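Local structure of endo-alpha-mannosidase (4ACY) at residues D194-K199 and L227-S232; T123-S128 and H152-N157. The protein probably hydrolyses alpha-mannosidic linkages within N-glycans, as an endo-acting enzyme of glycoside hydrolase family 99. All coordinates share one frame; numbering follows the deposited sequence.

Overall arrangement
Both contacts lie where strands of the eight-stranded parallel barrel run out into the loops that follow them. Contact 2 pairs the ends of neighbouring strands 117-124 and 148-153; contact 1 joins the exits of the next two, 189-192 and 223-227. Their centres are about 17 Å apart, yet they touch, Asp194 CB packing on Pro155 CG at 4.1 Å. Tyr246 links them further, hydrogen-bonded to His152 and packed against Leu227. Formic acid lies about 3 Å from the Glu154 side chain and glycerol about 4 Å from that of Trp125, both probably from the crystallisation liquor but consistent with a pocket at the C-terminal ends of the barrel strands, where TIM-barrel enzymes carry their active sites.

Contact 1. Residues D194-K199 and L227-S232; sequences DSYLIK and LTLKES
Asp194 and Leu227 bring the two backbones closest, with CA atoms 5.6 Å apart, and beyond them the chains diverge, 194-199 into a short 3-10 turn and 227-232 into a loop leading to another. The one hydrogen bond between the segments runs from Leu227 N to Ser195 OG, 3.0 Å long and bent to 135° at the hydrogen. With OG held between the backbone N and the carbonyl carbon of Ser195 (chi1 52°), the oxygen is turned to accept this bond. Leu227 lays its side chain alongside that of Asp194, both pointing the same way, and its CD2 methyl comes 3.4 Å from Asp194 OD1.

Tyr196 meets Leu229 with its ring, the two side chains crossing at about a right angle. Leu229 CD1 stands over the centre of the phenol ring, 3.6 Å from its centroid, in a CH-pi contact. The other methyl, CD2, meets ring atom CE2 at 3.5 Å, while Leu227 O lies in the ring plane, 3.7 Å from CD2 of Tyr196. An alanine in place of Tyr196 would probably leave both Leu229 methyls without their aromatic partner and open a gap between the loops. Ser195 O accepts a bond from Trp203 of helix 200-207, tying the turn to the helix that follows. These are beta-alpha loops of adjacent TIM-barrel strands, packed together just past the strand ends.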
# COMPACT_ATOMS: atom_id res chain seq x y z
N ASP A 194 5.90 -9.14 0.57
CA ASP A 194 6.36 -10.47 1.00
C ASP A 194 7.50 -10.96 0.09
O ASP A 194 7.59 -12.14 -0.24
CB ASP A 194 5.19 -11.48 1.02
CG ASP A 194 4.36 -11.43 2.31
OD1 ASP A 194 4.63 -10.56 3.17
OD2 ASP A 194 3.43 -12.25 2.45
N SER A 195 8.38 -10.05 -0.31
CA SER A 195 9.46 -10.44 -1.21
C SER A 195 10.37 -11.50 -0.59
O SER A 195 10.99 -12.28 -1.31
CB SER A 195 10.30 -9.23 -1.60
OG SER A 195 10.72 -8.51 -0.47
N TYR A 196 10.43 -11.50 0.74
CA TYR A 196 11.29 -12.41 1.49
C TYR A 196 10.93 -13.88 1.29
O TYR A 196 11.72 -14.77 1.66
CB TYR A 196 11.28 -12.08 2.98
CG TYR A 196 9.91 -12.17 3.60
CD1 TYR A 196 9.40 -13.40 4.02
CD2 TYR A 196 9.12 -11.03 3.76
CE1 TYR A 196 8.15 -13.49 4.59
CE2 TYR A 196 7.86 -11.11 4.32
CZ TYR A 196 7.38 -12.34 4.73
OH TYR A 196 6.13 -12.44 5.30
N LEU A 197 9.77 -14.14 0.69
CA LEU A 197 9.36 -15.50 0.35
C LEU A 197 10.18 -16.10 -0.79
O LEU A 197 10.20 -17.32 -0.95
CB LEU A 197 7.87 -15.55 -0.01
CG LEU A 197 6.90 -15.25 1.14
CD1 LEU A 197 5.48 -15.35 0.62
CD2 LEU A 197 7.13 -16.16 2.36
N ILE A 198 10.81 -15.23 -1.58
CA ILE A 198 11.75 -15.63 -2.61
C ILE A 198 13.15 -15.36 -2.05
O ILE A 198 13.42 -14.28 -1.51
CB ILE A 198 11.48 -14.85 -3.94
CG1 ILE A 198 10.15 -15.33 -4.58
CG2 ILE A 198 12.67 -14.97 -4.94
CD1 ILE A 198 9.69 -14.52 -5.76
N LYS A 199 14.03 -16.35 -2.15
CA LYS A 199 15.35 -16.27 -1.53
C LYS A 199 16.24 -15.19 -2.15
O LYS A 199 16.19 -14.95 -3.35
CB LYS A 199 16.03 -17.64 -1.65
CG LYS A 199 15.27 -18.76 -0.94
CD LYS A 199 15.61 -18.79 0.55
CE LYS A 199 14.88 -19.92 1.26
NZ LYS A 199 13.49 -19.49 1.60
N LEU A 227 10.07 -6.02 1.04
CA LEU A 227 9.46 -5.99 2.36
C LEU A 227 10.42 -6.65 3.34
O LEU A 227 10.83 -7.80 3.14
CB LEU A 227 8.11 -6.72 2.36
CG LEU A 227 7.33 -6.72 3.67
CD1 LEU A 227 7.01 -5.31 4.08
CD2 LEU A 227 6.04 -7.53 3.49
N THR A 228 10.79 -5.90 4.37
CA THR A 228 11.63 -6.44 5.43
C THR A 228 10.75 -6.71 6.64
O THR A 228 9.85 -5.93 6.93
CB THR A 228 12.83 -5.52 5.78
OG1 THR A 228 13.71 -6.19 6.71
CG2 THR A 228 12.37 -4.21 6.38
N LEU A 229 11.02 -7.81 7.33
CA LEU A 229 10.31 -8.17 8.57
C LEU A 229 11.05 -7.76 9.84
O LEU A 229 10.44 -7.55 10.88
CB LEU A 229 10.08 -9.68 8.61
CG LEU A 229 9.23 -10.27 7.50
CD1 LEU A 229 9.29 -11.79 7.67
CD2 LEU A 229 7.81 -9.72 7.57
N LYS A 230 12.37 -7.67 9.75
CA LYS A 230 13.15 -7.37 10.93
C LYS A 230 14.50 -6.75 10.58
O LYS A 230 15.10 -7.07 9.55
CB LYS A 230 13.36 -8.63 11.79
CG LYS A 230 14.10 -9.78 11.11
CD LYS A 230 13.96 -11.09 11.92
CE LYS A 230 12.67 -11.81 11.60
NZ LYS A 230 12.32 -12.78 12.68
N GLU A 231 14.94 -5.85 11.45
CA GLU A 231 16.22 -5.18 11.33
C GLU A 231 17.39 -6.15 11.10
O GLU A 231 18.32 -5.84 10.34
CB GLU A 231 16.43 -4.32 12.59
CG GLU A 231 17.72 -3.56 12.64
CD GLU A 231 17.60 -2.29 13.45
OE1 GLU A 231 16.77 -2.24 14.40
OE2 GLU A 231 18.35 -1.35 13.14
N SER A 232 17.33 -7.33 11.72
CA SER A 232 18.41 -8.32 11.63
C SER A 232 18.48 -9.04 10.28
O SER A 232 19.48 -9.70 9.98
CB SER A 232 18.34 -9.34 12.78
OG SER A 232 17.22 -10.19 12.61

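Contact 2. Residues T123-S128 and H152-N157; sequences TWWGES and HIEPFN
Glu154 lays its CB over the centre of the six-membered ring of Trp125, 3.4 Å from the centroid, in a CH-pi contact; its carboxylate, turned only 6° from the ring plane, lies near CZ2. A second face is met at Phe156, where Gly126 CA lies 4.0 Å from the ring centroid, displaced toward the rim. The backbone angles of Gly126 by themselves call for glycine, and a CB here would probably run into Phe156 CG. Glu154 OE2 also lies over one face of the His152 imidazole, off centre toward the rim.

The bend at chi2 of Glu154 (-81°) brings CD round beside Thr123. There Thr123 OG1 donates to Glu154 OE2 at 2.8 Å, meeting the anti side of the carboxylate from 35° out of its plane. The backbones pair in parallel: Trp124 N bonds to His152 O at 2.8 Å, and Glu154 N to Trp124 O at 2.9 Å. Trp124 and Ile153 run side by side, CD1 to CD1 at 3.5 Å.

Strands 117-124 and 148-153, joined through helix 133-145, form a beta-alpha-beta unit of the barrel. Trp124 and Ile153 both press on Ile171 of helix 161-175, which also supplies Asn167 to Trp124 NE1, whereas His152 NE2 bonds to Tyr246 OH at the end of strand 244-246.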
# COMPACT_ATOMS: atom_id res chain seq x y z
N THR A 123 -1.85 -1.83 -6.07
CA THR A 123 -1.76 -3.28 -5.98
C THR A 123 -1.67 -3.94 -7.38
O THR A 123 -2.47 -3.62 -8.28
CB THR A 123 -2.94 -3.80 -5.12
OG1 THR A 123 -2.67 -5.12 -4.66
CG2 THR A 123 -4.26 -3.75 -5.93
N TRP A 124 -0.72 -4.86 -7.56
CA TRP A 124 -0.51 -5.48 -8.87
C TRP A 124 -0.43 -7.00 -8.72
O TRP A 124 0.46 -7.52 -8.03
CB TRP A 124 0.76 -4.94 -9.54
CG TRP A 124 0.95 -5.50 -10.92
CD1 TRP A 124 1.75 -6.56 -11.27
CD2 TRP A 124 0.31 -5.06 -12.12
NE1 TRP A 124 1.65 -6.79 -12.63
CE2 TRP A 124 0.78 -5.88 -13.17
CE3 TRP A 124 -0.61 -4.04 -12.41
CZ2 TRP A 124 0.36 -5.72 -14.50
CZ3 TRP A 124 -1.03 -3.88 -13.74
CH2 TRP A 124 -0.54 -4.71 -14.77
N TRP A 125 -1.36 -7.69 -9.35
CA TRP A 125 -1.54 -9.13 -9.12
C TRP A 125 -1.09 -10.01 -10.28
O TRP A 125 -1.54 -11.14 -10.43
CB TRP A 125 -3.00 -9.40 -8.70
CG TRP A 125 -3.22 -8.97 -7.28
CD1 TRP A 125 -3.71 -7.77 -6.85
CD2 TRP A 125 -2.93 -9.73 -6.11
NE1 TRP A 125 -3.75 -7.74 -5.47
CE2 TRP A 125 -3.28 -8.94 -4.99
CE3 TRP A 125 -2.41 -11.02 -5.89
CZ2 TRP A 125 -3.11 -9.38 -3.67
CZ3 TRP A 125 -2.25 -11.46 -4.58
CH2 TRP A 125 -2.61 -10.64 -3.49
N GLY A 126 -0.17 -9.49 -11.09
CA GLY A 126 0.44 -10.28 -12.15
C GLY A 126 -0.36 -10.34 -13.43
O GLY A 126 -1.11 -9.42 -13.75
N GLU A 127 -0.19 -11.43 -14.18
CA GLU A 127 -0.83 -11.58 -15.50
C GLU A 127 -2.34 -11.30 -15.49
O GLU A 127 -2.87 -10.75 -16.45
CB GLU A 127 -0.52 -12.97 -16.09
N SER A 128 -3.02 -11.65 -14.40
CA SER A 128 -4.46 -11.41 -14.31
C SER A 128 -4.82 -9.92 -14.38
O SER A 128 -5.97 -9.56 -14.64
CB SER A 128 -5.03 -12.02 -13.02
OG SER A 128 -4.43 -11.42 -11.88
N HIS A 152 2.77 -1.95 -6.79
CA HIS A 152 3.00 -2.76 -5.61
C HIS A 152 2.82 -4.22 -6.03
O HIS A 152 1.70 -4.68 -6.22
CB HIS A 152 1.97 -2.37 -4.53
CG HIS A 152 2.28 -2.91 -3.17
ND1 HIS A 152 1.42 -2.77 -2.11
CD2 HIS A 152 3.37 -3.55 -2.68
CE1 HIS A 152 1.95 -3.31 -1.02
NE2 HIS A 152 3.14 -3.80 -1.34
N ILE A 153 3.93 -4.92 -6.24
CA ILE A 153 3.89 -6.28 -6.79
C ILE A 153 3.52 -7.29 -5.71
O ILE A 153 4.26 -7.48 -4.73
CB ILE A 153 5.23 -6.65 -7.45
CG1 ILE A 153 5.62 -5.59 -8.48
CG2 ILE A 153 5.18 -8.08 -8.08
CD1 ILE A 153 4.71 -5.51 -9.69
N GLU A 154 2.37 -7.93 -5.90
CA GLU A 154 1.79 -8.78 -4.86
C GLU A 154 2.21 -10.23 -5.07
O GLU A 154 2.80 -10.54 -6.10
CB GLU A 154 0.27 -8.64 -4.87
CG GLU A 154 -0.20 -7.20 -4.59
CD GLU A 154 -0.19 -6.83 -3.13
OE1 GLU A 154 0.19 -7.68 -2.28
OE2 GLU A 154 -0.59 -5.67 -2.82
N PRO A 155 1.94 -11.11 -4.07
CA PRO A 155 2.32 -12.53 -4.21
C PRO A 155 1.34 -13.32 -5.06
O PRO A 155 0.55 -14.11 -4.55
CB PRO A 155 2.34 -13.04 -2.75
CG PRO A 155 2.24 -11.81 -1.88
CD PRO A 155 1.47 -10.82 -2.71
N PHE A 156 1.39 -13.08 -6.37
CA PHE A 156 0.50 -13.73 -7.30
C PHE A 156 0.96 -15.17 -7.54
O PHE A 156 2.12 -15.52 -7.27
CB PHE A 156 0.40 -12.93 -8.60
CG PHE A 156 1.72 -12.66 -9.27
CD1 PHE A 156 2.32 -13.62 -10.08
CD2 PHE A 156 2.35 -11.42 -9.12
CE1 PHE A 156 3.54 -13.37 -10.73
CE2 PHE A 156 3.58 -11.15 -9.76
CZ PHE A 156 4.17 -12.13 -10.56
N ASN A 157 0.03 -15.99 -8.00
CA ASN A 157 0.32 -17.39 -8.27
C ASN A 157 1.49 -17.50 -9.25
O ASN A 157 1.52 -16.85 -10.30
CB ASN A 157 -0.93 -18.12 -8.80
CG ASN A 157 -1.80 -18.71 -7.69
OD1 ASN A 157 -3.00 -18.93 -7.87
ND2 ASN A 157 -1.19 -18.98 -6.53